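PDB 3OG2: beta-galactosidase from Trichoderma reesei, which probably catalyses the hydrolysis of terminal non-reducing beta-D-galactose residues from beta-D-galactosides, as a family 35 glycoside hydrolase. Local coordinates for residues 102-107 / 169-174; 537-542 / 636-641; 852-857 / 997-1002. All coordinates share one frame; numbering follows the deposited sequence.

Contact 1 (102-107 / 169-174); sequences EAATKA and GGPVIL
Thr-105 and Pro-171 are the residues whose CA atoms come nearest across the two segments, 5.9 Å apart. The first sits in the last part of helix 98-107; the second ends the loop that leads into strand 172-177. The helix follows strand 72-76 and runs into strand 110-116, which pairs in parallel with both 72-76 and 172-177, so the contact belongs to the outer helix layer of a TIM barrel. It lies at the end where strands 110-116 and 172-177 begin, whereas the galactose-binding Asn-179 and Glu-180 follow the far end of strand 172-177.

The pyrrolidine ring of Pro-171 does the touching. Its CB meets the methyl of Ala-104, CB to CB, at 3.8 Å, while the other end of the ring turns to the next residue of the helix: Pro-171 CD is 3.7 Å from Thr-105 OG1. The threonine side chain crosses the ring at about a right angle. With chi1 at -65° its hydroxyl stands beside the backbone N and its CG2 methyl is anti to that nitrogen, an orientation in which OG1 also makes a weak hydrogen bond back to Phe-101 O. Phe-62 of helix 58-66 and Leu-111 of strand 110-116 press on Ala-104 as well.

No hydrogen bond joins the segments. A proline nitrogen has no hydrogen to give, so Pro-171 pairs with Leu-111 through its carbonyl, and toward the helix it presents carbon alone. The direct contact here is van der Waals packing, mostly of apolar carbon, with no directional bond across it.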
ATOM      1  N   GLU A 102      -4.866  -4.046 -17.489  1.00  8.69           N
ATOM      2  CA  GLU A 102      -4.484  -5.264 -18.212  1.00  9.78           C
ATOM      3  C   GLU A 102      -3.943  -6.325 -17.282  1.00  8.85           C
ATOM      4  O   GLU A 102      -4.263  -7.530 -17.456  1.00 10.25           O
ATOM      5  CB  GLU A 102      -3.480  -4.900 -19.323  1.00 12.05           C
ATOM      6  CG  GLU A 102      -4.169  -4.057 -20.405  1.00 20.97           C
ATOM      7  CD  GLU A 102      -3.299  -3.768 -21.602  1.00 41.03           C
ATOM      8  OE1 GLU A 102      -2.147  -4.271 -21.600  1.00 74.04           O
ATOM      9  OE2 GLU A 102      -3.748  -3.048 -22.537  1.00 44.51           O
ATOM     10  N   ALA A 103      -3.136  -5.896 -16.312  1.00  8.79           N
ATOM     11  CA  ALA A 103      -2.600  -6.877 -15.377  1.00  9.04           C
ATOM     12  C   ALA A 103      -3.724  -7.478 -14.525  1.00  8.15           C
ATOM     13  O   ALA A 103      -3.679  -8.646 -14.182  1.00  8.83           O
ATOM     14  CB  ALA A 103      -1.553  -6.250 -14.462  1.00 10.91           C
ATOM     15  N   ALA A 104      -4.722  -6.678 -14.157  1.00  8.01           N
ATOM     16  CA  ALA A 104      -5.845  -7.211 -13.374  1.00  7.81           C
ATOM     17  C   ALA A 104      -6.554  -8.299 -14.170  1.00  7.33           C
ATOM     18  O   ALA A 104      -6.834  -9.394 -13.676  1.00  8.35           O
ATOM     19  CB  ALA A 104      -6.838  -6.096 -13.002  1.00  8.63           C
ATOM     20  N   THR A 105      -6.827  -7.971 -15.441  1.00  7.95           N
ATOM     21  CA  THR A 105      -7.483  -9.005 -16.305  1.00  8.33           C
ATOM     22  C   THR A 105      -6.602 -10.245 -16.415  1.00  8.02           C
ATOM     23  O   THR A 105      -7.129 -11.359 -16.316  1.00  9.11           O
ATOM     24  CB  THR A 105      -7.759  -8.414 -17.687  1.00  8.34           C
ATOM     25  OG1 THR A 105      -8.709  -7.358 -17.540  1.00  9.89           O
ATOM     26  CG2 THR A 105      -8.284  -9.483 -18.660  1.00 10.69           C
ATOM     27  N   LYS A 106      -5.303 -10.073 -16.593  1.00  8.62           N
ATOM     28  CA  LYS A 106      -4.417 -11.229 -16.752  1.00  9.26           C
ATOM     29  C   LYS A 106      -4.313 -12.076 -15.484  1.00  8.64           C
ATOM     30  O   LYS A 106      -4.124 -13.282 -15.607  1.00 10.12           O
ATOM     31  CB  LYS A 106      -3.020 -10.717 -17.169  1.00 11.94           C
ATOM     32  CG  LYS A 106      -2.111 -11.852 -17.658  1.00 23.41           C
ATOM     33  CD  LYS A 106      -0.908 -11.323 -18.465  1.00 26.34           C
ATOM     34  CE  LYS A 106      -0.063 -12.508 -18.935  1.00 32.47           C
ATOM     35  NZ  LYS A 106      -0.114 -13.701 -18.014  1.00 52.80           N
ATOM     36  N   ALA A 107      -4.453 -11.429 -14.329  1.00  7.74           N
ATOM     37  CA  ALA A 107      -4.356 -12.137 -13.052  1.00  8.63           C
ATOM     38  C   ALA A 107      -5.683 -12.705 -12.639  1.00  8.73           C
ATOM     39  O   ALA A 107      -5.736 -13.504 -11.711  1.00 10.60           O
ATOM     40  CB  ALA A 107      -3.867 -11.208 -11.957  1.00 10.53           C
ATOM     41  N   GLY A 169     -16.221  -5.630 -20.523  1.00 12.88           N
ATOM     42  CA  GLY A 169     -15.200  -6.664 -20.621  1.00 14.78           C
ATOM     43  C   GLY A 169     -13.938  -6.367 -19.833  1.00 11.60           C
ATOM     44  O   GLY A 169     -12.935  -7.040 -20.063  1.00 14.37           O
ATOM     45  N   GLY A 170     -13.983  -5.396 -18.915  1.00  9.93           N
ATOM     46  CA  GLY A 170     -12.810  -5.014 -18.119  1.00  9.47           C
ATOM     47  C   GLY A 170     -13.005  -5.453 -16.676  1.00  7.86           C
ATOM     48  O   GLY A 170     -13.976  -6.140 -16.272  1.00  8.90           O
ATOM     49  N   PRO A 171     -12.004  -5.109 -15.873  1.00  7.52           N
ATOM     50  CA  PRO A 171     -11.978  -5.579 -14.482  1.00  7.35           C
ATOM     51  C   PRO A 171     -12.732  -4.742 -13.470  1.00  6.58           C
ATOM     52  O   PRO A 171     -12.858  -5.224 -12.339  1.00  7.48           O
ATOM     53  CB  PRO A 171     -10.448  -5.538 -14.177  1.00  8.27           C
ATOM     54  CG  PRO A 171      -9.963  -4.393 -15.031  1.00  8.26           C
ATOM     55  CD  PRO A 171     -10.751  -4.475 -16.307  1.00  8.64           C
ATOM     56  N   VAL A 172     -13.167  -3.531 -13.787  1.00  6.60           N
ATOM     57  CA  VAL A 172     -13.725  -2.647 -12.729  1.00  7.19           C
ATOM     58  C   VAL A 172     -15.166  -3.019 -12.384  1.00  6.94           C
ATOM     59  O   VAL A 172     -16.040  -3.059 -13.271  1.00  7.70           O
ATOM     60  CB  VAL A 172     -13.628  -1.163 -13.151  1.00  6.69           C
ATOM     61  CG1 VAL A 172     -14.326  -0.298 -12.107  1.00  8.61           C
ATOM     62  CG2 VAL A 172     -12.172  -0.736 -13.298  1.00  7.47           C
ATOM     63  N   ILE A 173     -15.400  -3.305 -11.106  1.00  6.89           N
ATOM     64  CA  ILE A 173     -16.744  -3.711 -10.668  1.00  6.32           C
ATOM     65  C   ILE A 173     -17.426  -2.718  -9.741  1.00  7.01           C
ATOM     66  O   ILE A 173     -18.633  -2.807  -9.546  1.00  8.12           O
ATOM     67  CB  ILE A 173     -16.665  -5.097  -9.946  1.00  6.69           C
ATOM     68  CG1 ILE A 173     -15.733  -5.091  -8.734  1.00  7.72           C
ATOM     69  CG2 ILE A 173     -16.329  -6.179 -10.961  1.00  7.77           C
ATOM     70  CD1 ILE A 173     -15.872  -6.312  -7.856  1.00  9.70           C
ATOM     71  N   LEU A 174     -16.673  -1.793  -9.155  1.00  7.32           N
ATOM     72  CA  LEU A 174     -17.202  -0.869  -8.138  1.00  6.63           C
ATOM     73  C   LEU A 174     -16.434   0.447  -8.278  1.00  6.16           C
ATOM     74  O   LEU A 174     -15.290   0.460  -8.700  1.00  6.91           O
ATOM     75  CB  LEU A 174     -17.008  -1.370  -6.734  1.00  7.05           C
ATOM     76  CG  LEU A 174     -17.810  -2.615  -6.349  1.00  7.94           C
ATOM     77  CD1 LEU A 174     -17.266  -3.137  -5.003  1.00 10.10           C
ATOM     78  CD2 LEU A 174     -19.300  -2.268  -6.233  1.00  8.60           C
TER

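Contact 2 (537-542 / 636-641); sequences RQVVQL and SELGDW
Gln-541 and Leu-638 bring their CA atoms no nearer than 8.9 Å, so strand 538-542 and the beta hairpin turn linking strands 629-635 and 641-643 meet through side chains alone. The turn is of type I with a G1 bulge: Gly-639, at positive phi, donates its N to Ser-636 O, and Ser-636 N reaches Asp-640 O.

Leu-638, at the third position of the turn, divides its two methyls between two residues of the strand. CD1 meets Val-539 CG1 tip to tip at 3.6 Å; that valine branch is anti to its own backbone nitrogen (chi1 -180°), which carries it out toward the leucine. CD2 lies 3.9 Å from Gln-541 OE1, the two side chains sliding past each other in opposite directions. This is a van der Waals touch; the amide's NE2 is hydrogen-bonded to Gly-543 O. Ile-512 of the adjoining strand 510-513 also packs on Leu-638.

Asp-640 is anchored by Lys-480 and Tyr-548. The loop itself is braced from within: Ser-636 OG accepts from Leu-638 N at 3.3 Å, an ST turn, and also from Asp-640 N at 3.1 Å.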
ATOM      1  N   ARG A 537       1.999 -34.345   9.033  1.00 12.06           N
ATOM      2  CA  ARG A 537       0.672 -34.347   8.465  1.00 10.66           C
ATOM      3  C   ARG A 537      -0.044 -35.672   8.716  1.00 11.04           C
ATOM      4  O   ARG A 537       0.566 -36.753   8.691  1.00 13.26           O
ATOM      5  CB  ARG A 537       0.831 -34.124   6.932  1.00 12.43           C
ATOM      6  CG  ARG A 537      -0.503 -34.133   6.223  1.00 11.63           C
ATOM      7  CD  ARG A 537      -0.432 -33.600   4.792  1.00 11.81           C
ATOM      8  NE  ARG A 537       0.190 -34.660   3.949  1.00 11.08           N
ATOM      9  CZ  ARG A 537       0.514 -34.412   2.677  1.00 10.91           C
ATOM     10  NH1 ARG A 537       0.316 -33.207   2.113  1.00 12.08           N
ATOM     11  NH2 ARG A 537       1.055 -35.346   1.926  1.00 12.42           N
ATOM     12  N   GLN A 538      -1.344 -35.630   8.969  1.00 10.76           N
ATOM     13  CA  GLN A 538      -2.169 -36.810   9.016  1.00 10.28           C
ATOM     14  C   GLN A 538      -3.066 -36.817   7.759  1.00  9.45           C
ATOM     15  O   GLN A 538      -3.537 -35.749   7.340  1.00  9.89           O
ATOM     16  CB  GLN A 538      -3.085 -36.819  10.248  1.00 10.40           C
ATOM     17  CG  GLN A 538      -2.399 -36.407  11.536  1.00 12.14           C
ATOM     18  CD  GLN A 538      -1.328 -37.384  11.972  1.00 12.17           C
ATOM     19  OE1 GLN A 538      -1.701 -38.535  12.330  1.00 14.33           O
ATOM     20  NE2 GLN A 538      -0.053 -36.959  12.017  1.00 13.56           N
ATOM     21  N   VAL A 539      -3.306 -37.985   7.191  1.00 10.08           N
ATOM     22  CA  VAL A 539      -4.164 -38.040   6.010  1.00  9.91           C
ATOM     23  C   VAL A 539      -5.055 -39.258   6.202  1.00 10.33           C
ATOM     24  O   VAL A 539      -4.558 -40.349   6.481  1.00 11.93           O
ATOM     25  CB  VAL A 539      -3.382 -38.169   4.688  1.00 10.02           C
ATOM     26  CG1 VAL A 539      -4.329 -38.216   3.467  1.00 11.92           C
ATOM     27  CG2 VAL A 539      -2.385 -37.035   4.504  1.00 11.40           C
ATOM     28  N   VAL A 540      -6.349 -39.076   6.015  1.00  9.90           N
ATOM     29  CA  VAL A 540      -7.329 -40.144   6.096  1.00 10.54           C
ATOM     30  C   VAL A 540      -8.231 -40.098   4.861  1.00 10.33           C
ATOM     31  O   VAL A 540      -8.633 -39.019   4.409  1.00 12.25           O
ATOM     32  CB  VAL A 540      -8.195 -40.037   7.381  1.00 12.56           C
ATOM     33  CG1 VAL A 540      -9.307 -41.102   7.376  1.00 16.53           C
ATOM     34  CG2 VAL A 540      -7.311 -40.147   8.612  1.00 14.44           C
ATOM     35  N   GLN A 541      -8.535 -41.272   4.330  1.00 11.61           N
ATOM     36  CA  GLN A 541      -9.458 -41.410   3.213  1.00 11.13           C
ATOM     37  C   GLN A 541     -10.772 -42.034   3.700  1.00 11.67           C
ATOM     38  O   GLN A 541     -10.762 -43.077   4.367  1.00 13.87           O
ATOM     39  CB  GLN A 541      -8.854 -42.303   2.133  1.00 13.64           C
ATOM     40  CG  GLN A 541      -9.865 -42.463   0.993  1.00 16.75           C
ATOM     41  CD  GLN A 541      -9.278 -43.230  -0.164  1.00 34.21           C
ATOM     42  OE1 GLN A 541      -8.167 -43.736  -0.006  1.00 39.40           O
ATOM     43  NE2 GLN A 541      -9.997 -43.326  -1.285  1.00 44.43           N
ATOM     44  N   LEU A 542     -11.884 -41.376   3.415  1.00 12.68           N
ATOM     45  CA  LEU A 542     -13.227 -41.846   3.714  1.00 13.31           C
ATOM     46  C   LEU A 542     -14.003 -41.968   2.415  1.00 13.52           C
ATOM     47  O   LEU A 542     -14.523 -40.995   1.870  1.00 14.05           O
ATOM     48  CB  LEU A 542     -13.955 -40.917   4.680  1.00 13.98           C
ATOM     49  CG  LEU A 542     -13.250 -40.472   5.961  1.00 12.68           C
ATOM     50  CD1 LEU A 542     -14.109 -39.463   6.711  1.00 15.66           C
ATOM     51  CD2 LEU A 542     -12.918 -41.670   6.833  1.00 15.05           C
ATOM     52  N   SER A 636       2.071 -40.644  -5.402  1.00 13.18           N
ATOM     53  CA  SER A 636       1.699 -41.212  -4.137  1.00 14.00           C
ATOM     54  C   SER A 636       0.529 -42.158  -4.335  1.00 14.49           C
ATOM     55  O   SER A 636      -0.091 -42.137  -5.394  1.00 15.10           O
ATOM     56  CB  SER A 636       1.357 -40.130  -3.119  1.00 15.66           C
ATOM     57  OG  SER A 636       0.023 -39.673  -3.333  1.00 16.00           O
ATOM     58  N   GLU A 637       0.205 -42.982  -3.349  1.00 15.69           N
ATOM     59  CA  GLU A 637      -0.901 -43.928  -3.470  1.00 16.93           C
ATOM     60  C   GLU A 637      -2.242 -43.216  -3.618  1.00 18.26           C
ATOM     61  O   GLU A 637      -3.185 -43.878  -4.047  1.00 20.79           O
ATOM     62  CB  GLU A 637      -0.965 -44.857  -2.240  1.00 19.75           C
ATOM     63  CG  GLU A 637      -1.181 -44.158  -0.916  1.00 23.71           C
ATOM     64  CD  GLU A 637      -1.111 -45.070   0.296  1.00 25.59           C
ATOM     65  OE1 GLU A 637      -2.001 -45.973   0.426  1.00 36.63           O
ATOM     66  OE2 GLU A 637      -0.156 -44.860   1.104  1.00 31.38           O
ATOM     67  N   LEU A 638      -2.327 -41.947  -3.267  1.00 16.10           N
ATOM     68  CA  LEU A 638      -3.522 -41.117  -3.424  1.00 16.79           C
ATOM     69  C   LEU A 638      -3.520 -40.399  -4.760  1.00 16.10           C
ATOM     70  O   LEU A 638      -4.435 -39.616  -5.081  1.00 18.32           O
ATOM     71  CB  LEU A 638      -3.579 -40.092  -2.272  1.00 21.35           C
ATOM     72  CG  LEU A 638      -3.776 -40.721  -0.874  1.00 21.40           C
ATOM     73  CD1 LEU A 638      -3.809 -39.631   0.176  1.00 27.05           C
ATOM     74  CD2 LEU A 638      -5.020 -41.559  -0.889  1.00 29.59           C
ATOM     75  N   GLY A 639      -2.466 -40.551  -5.562  1.00 15.11           N
ATOM     76  CA  GLY A 639      -2.421 -39.928  -6.901  1.00 14.28           C
ATOM     77  C   GLY A 639      -1.878 -38.508  -6.828  1.00 13.39           C
ATOM     78  O   GLY A 639      -2.049 -37.758  -7.800  1.00 17.92           O
ATOM     79  N   ASP A 640      -1.238 -38.096  -5.726  1.00 11.43           N
ATOM     80  CA  ASP A 640      -0.604 -36.764  -5.708  1.00 10.91           C
ATOM     81  C   ASP A 640       0.767 -36.884  -6.366  1.00 11.30           C
ATOM     82  O   ASP A 640       1.376 -37.966  -6.374  1.00 13.71           O
ATOM     83  CB  ASP A 640      -0.476 -36.279  -4.271  1.00 13.06           C
ATOM     84  CG  ASP A 640      -1.816 -36.186  -3.583  1.00 13.41           C
ATOM     85  OD1 ASP A 640      -2.816 -35.892  -4.270  1.00 14.69           O
ATOM     86  OD2 ASP A 640      -1.944 -36.339  -2.367  1.00 17.06           O
ATOM     87  N   TRP A 641       1.244 -35.801  -6.903  1.00 10.37           N
ATOM     88  CA  TRP A 641       2.552 -35.795  -7.541  1.00  9.35           C
ATOM     89  C   TRP A 641       3.557 -35.097  -6.640  1.00  8.91           C
ATOM     90  O   TRP A 641       3.268 -33.986  -6.163  1.00 12.49           O
ATOM     91  CB  TRP A 641       2.488 -35.083  -8.865  1.00  9.76           C
ATOM     92  CG  TRP A 641       1.727 -35.800  -9.930  1.00 10.47           C
ATOM     93  CD1 TRP A 641       1.093 -36.998  -9.854  1.00 11.92           C
ATOM     94  CD2 TRP A 641       1.543 -35.298 -11.253  1.00 11.78           C
ATOM     95  NE1 TRP A 641       0.525 -37.260 -11.073  1.00 14.29           N
ATOM     96  CE2 TRP A 641       0.769 -36.259 -11.960  1.00 13.98           C
ATOM     97  CE3 TRP A 641       1.951 -34.113 -11.900  1.00 13.93           C
ATOM     98  CZ2 TRP A 641       0.410 -36.068 -13.304  1.00 17.11           C
ATOM     99  CZ3 TRP A 641       1.576 -33.959 -13.243  1.00 16.25           C
ATOM    100  CH2 TRP A 641       0.830 -34.909 -13.909  1.00 17.89           C
TER

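Contact 3 (852-857 / 997-1002); sequences FHLPSP and KKRHGA
Leu-854 sets its CD1 methyl against the guanidinium of Arg-999, 4.0 Å from NH2, the two side chains crossing at about a right angle. The same nitrogen lies 4.2 Å from His-853 NE2, approaching the imidazole obliquely and without a hydrogen bond. The leucine also lies over the histidine: its CG stands 4.0 Å above one face of the His-853 ring, offset toward the rim. Two consecutive residues of the 852-857 loop thus receive the end of a single arginine.

Arg-999 gets there by stretching. Its chain is extended from CG to NE (chi2 177°, chi3 168°), which carries the guanidinium away from the 997-1002 backbone and up against the buried His-853 and Leu-854. The charge is answered from just upstream of the loop: NH2 forms a salt bridge with Glu-842 OE2, and NH1 bonds to Arg-849 O in the short helix 846-850. Leu-854 therefore supplies an apolar flank to a group whose two terminal nitrogens are bonded to other residues.

His-853 has weak hydrogen bonds of its own, from ND1 to Gly-925 O and from NE2 to Glu-848 O.

Beyond the arginine the chain makes a type II turn from Arg-999 to Ala-1002, with Gly-1001 at its third position. With Pro-855 also bonded to Phe-996 through the backbone, the arrangement is that of a C-terminal tail held against the all-beta domain that includes the 852-857 loop, with one extended arginine reaching across to it.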
ATOM      1  N   PHE A 852      20.332  17.918 -14.322  1.00  9.43           N
ATOM      2  CA  PHE A 852      21.572  17.173 -14.070  1.00  9.86           C
ATOM      3  C   PHE A 852      21.330  15.878 -13.324  1.00  9.91           C
ATOM      4  O   PHE A 852      22.246  15.057 -13.285  1.00 11.21           O
ATOM      5  CB  PHE A 852      22.596  17.988 -13.290  1.00 10.29           C
ATOM      6  CG  PHE A 852      23.174  19.164 -14.052  1.00 11.23           C
ATOM      7  CD1 PHE A 852      23.024  19.285 -15.429  1.00 12.06           C
ATOM      8  CD2 PHE A 852      23.854  20.154 -13.358  1.00 13.08           C
ATOM      9  CE1 PHE A 852      23.589  20.391 -16.098  1.00 12.85           C
ATOM     10  CE2 PHE A 852      24.458  21.216 -14.015  1.00 14.55           C
ATOM     11  CZ  PHE A 852      24.317  21.333 -15.389  1.00 14.38           C
ATOM     12  N   HIS A 853      20.153  15.621 -12.780  1.00  9.67           N
ATOM     13  CA  HIS A 853      19.761  14.351 -12.219  1.00  9.55           C
ATOM     14  C   HIS A 853      19.370  13.316 -13.258  1.00 10.34           C
ATOM     15  O   HIS A 853      19.082  12.159 -12.875  1.00 11.13           O
ATOM     16  CB  HIS A 853      18.569  14.558 -11.257  1.00 10.05           C
ATOM     17  CG  HIS A 853      17.388  15.159 -11.942  1.00  9.87           C
ATOM     18  ND1 HIS A 853      16.174  14.551 -12.198  1.00 12.55           N
ATOM     19  CD2 HIS A 853      17.326  16.428 -12.403  1.00  8.96           C
ATOM     20  CE1 HIS A 853      15.400  15.470 -12.819  1.00  9.02           C
ATOM     21  NE2 HIS A 853      16.113  16.584 -12.947  1.00 12.71           N
ATOM     22  N   LEU A 854      19.297  13.683 -14.516  1.00  9.98           N
ATOM     23  CA  LEU A 854      18.832  12.756 -15.529  1.00 10.56           C
ATOM     24  C   LEU A 854      19.940  11.846 -16.032  1.00 10.64           C
ATOM     25  O   LEU A 854      21.117  12.175 -15.845  1.00 12.19           O
ATOM     26  CB  LEU A 854      18.196  13.528 -16.710  1.00 12.26           C
ATOM     27  CG  LEU A 854      16.972  14.368 -16.311  1.00 14.38           C
ATOM     28  CD1 LEU A 854      16.599  15.288 -17.474  1.00 15.76           C
ATOM     29  CD2 LEU A 854      15.830  13.480 -15.913  1.00 16.81           C
ATOM     30  N   PRO A 855      19.591  10.702 -16.612  1.00 11.09           N
ATOM     31  CA  PRO A 855      20.645   9.780 -17.082  1.00 13.57           C
ATOM     32  C   PRO A 855      21.567  10.464 -18.077  1.00 13.42           C
ATOM     33  O   PRO A 855      21.177  11.320 -18.887  1.00 14.10           O
ATOM     34  CB  PRO A 855      19.861   8.675 -17.763  1.00 15.67           C
ATOM     35  CG  PRO A 855      18.539   8.688 -17.058  1.00 12.73           C
ATOM     36  CD  PRO A 855      18.240  10.130 -16.724  1.00 12.38           C
ATOM     37  N   SER A 856      22.833  10.050 -18.053  1.00 15.57           N
ATOM     38  CA  SER A 856      23.855  10.580 -18.973  1.00 15.81           C
ATOM     39  C   SER A 856      24.005  12.102 -18.875  1.00 15.29           C
ATOM     40  O   SER A 856      23.865  12.883 -19.824  1.00 15.10           O
ATOM     41  CB  SER A 856      23.517  10.200 -20.421  1.00 18.84           C
ATOM     42  OG  SER A 856      23.501   8.816 -20.592  1.00 23.94           O
ATOM     43  N   PRO A 857      24.302  12.598 -17.684  1.00 14.85           N
ATOM     44  CA  PRO A 857      24.391  14.050 -17.482  1.00 15.18           C
ATOM     45  C   PRO A 857      25.646  14.607 -18.149  1.00 15.94           C
ATOM     46  O   PRO A 857      26.545  13.805 -18.488  1.00 17.49           O
ATOM     47  CB  PRO A 857      24.540  14.163 -15.956  1.00 15.46           C
ATOM     48  CG  PRO A 857      25.264  12.878 -15.591  1.00 16.74           C
ATOM     49  CD  PRO A 857      24.619  11.821 -16.458  1.00 15.75           C
ATOM     50  N   LYS A 997      19.047  16.206 -21.618  1.00 14.67           N
ATOM     51  CA  LYS A 997      19.137  17.061 -22.788  1.00 16.77           C
ATOM     52  C   LYS A 997      19.194  18.473 -22.235  1.00 15.74           C
ATOM     53  O   LYS A 997      18.443  18.835 -21.343  1.00 18.47           O
ATOM     54  CB  LYS A 997      17.921  16.935 -23.696  1.00 23.64           C
ATOM     55  CG  LYS A 997      17.944  15.829 -24.729  1.00 42.53           C
ATOM     56  CD  LYS A 997      16.517  15.550 -25.190  1.00 53.95           C
ATOM     57  CE  LYS A 997      15.876  16.806 -25.768  1.00 63.62           C
ATOM     58  NZ  LYS A 997      15.705  16.690 -27.255  1.00 79.46           N
ATOM     59  N   LYS A 998      20.079  19.293 -22.768  1.00 16.14           N
ATOM     60  CA  LYS A 998      20.204  20.660 -22.330  1.00 17.06           C
ATOM     61  C   LYS A 998      18.859  21.378 -22.387  1.00 15.19           C
ATOM     62  O   LYS A 998      18.138  21.342 -23.394  1.00 16.74           O
ATOM     63  CB  LYS A 998      21.225  21.313 -23.253  1.00 22.53           C
ATOM     64  CG  LYS A 998      21.256  22.796 -22.991  1.00 25.42           C
ATOM     65  CD  LYS A 998      22.217  23.086 -21.867  1.00 26.43           C
ATOM     66  CE  LYS A 998      22.539  24.583 -21.986  1.00 28.59           C
ATOM     67  NZ  LYS A 998      23.069  25.061 -20.688  1.00 31.96           N
ATOM     68  N   ARG A 999      18.501  22.006 -21.257  1.00 12.57           N
ATOM     69  CA  ARG A 999      17.182  22.666 -21.197  1.00 12.09           C
ATOM     70  C   ARG A 999      17.252  24.129 -21.614  1.00 13.49           C
ATOM     71  O   ARG A 999      18.031  24.936 -21.058  1.00 19.76           O
ATOM     72  CB  ARG A 999      16.671  22.633 -19.750  1.00 11.96           C
ATOM     73  CG  ARG A 999      16.380  21.159 -19.347  1.00 11.58           C
ATOM     74  CD  ARG A 999      15.948  21.110 -17.894  1.00 10.38           C
ATOM     75  NE  ARG A 999      15.397  19.779 -17.614  1.00 10.24           N
ATOM     76  CZ  ARG A 999      14.751  19.477 -16.489  1.00  8.89           C
ATOM     77  NH1 ARG A 999      14.602  20.388 -15.528  1.00 10.99           N
ATOM     78  NH2 ARG A 999      14.256  18.284 -16.338  1.00 11.80           N
ATOM     79  N   HIS A1000      16.437  24.498 -22.589  1.00 12.86           N
ATOM     80  CA  HIS A1000      16.396  25.900 -23.025  1.00 13.46           C
ATOM     81  C   HIS A1000      15.679  26.690 -21.935  1.00 12.93           C
ATOM     82  O   HIS A1000      14.665  26.256 -21.322  1.00 17.88           O
ATOM     83  CB  HIS A1000      15.736  26.002 -24.394  1.00 18.70           C
ATOM     84  CG  HIS A1000      16.492  25.298 -25.509  1.00 20.39           C
ATOM     85  ND1 HIS A1000      16.695  25.836 -26.753  1.00 22.78           N
ATOM     86  CD2 HIS A1000      17.070  24.071 -25.579  1.00 22.66           C
ATOM     87  CE1 HIS A1000      17.374  24.988 -27.541  1.00 22.30           C
ATOM     88  NE2 HIS A1000      17.631  23.891 -26.846  1.00 24.48           N
ATOM     89  N   GLY A1001      16.186  27.876 -21.668  1.00 13.46           N
ATOM     90  CA  GLY A1001      15.534  28.730 -20.677  1.00 15.36           C
ATOM     91  C   GLY A1001      15.866  28.353 -19.261  1.00 14.31           C
ATOM     92  O   GLY A1001      15.261  28.908 -18.348  1.00 17.76           O
ATOM     93  N   ALA A1002      16.779  27.410 -19.023  1.00 12.98           N
ATOM     94  CA  ALA A1002      17.067  27.059 -17.648  1.00 12.34           C
ATOM     95  C   ALA A1002      17.807  28.178 -16.935  1.00 13.50           C
ATOM     96  O   ALA A1002      18.383  29.097 -17.542  1.00 13.96           O
ATOM     97  CB  ALA A1002      17.909  25.795 -17.626  1.00 13.16           C
TER

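The three contacts follow one another along the chain, each closing before the next opens, and share no helix, strand or sheet. Contact 1 belongs to the catalytic TIM barrel. Contact 2 joins strand 538-542, of domain 2, to a hairpin of domain 3, and contact 3 ties the C-terminal segment 997-1002 to an all-beta domain. The centres of contacts 2 and 3 are about 37 and 39 Å from that of contact 1, but about 65 Å from each other, on opposite sides of the centre of the chain. None touches another. Together they illustrate modular construction: the three sit in separate parts of the fold, one within the barrel, one between successive beta domains and one at the C-terminal tail.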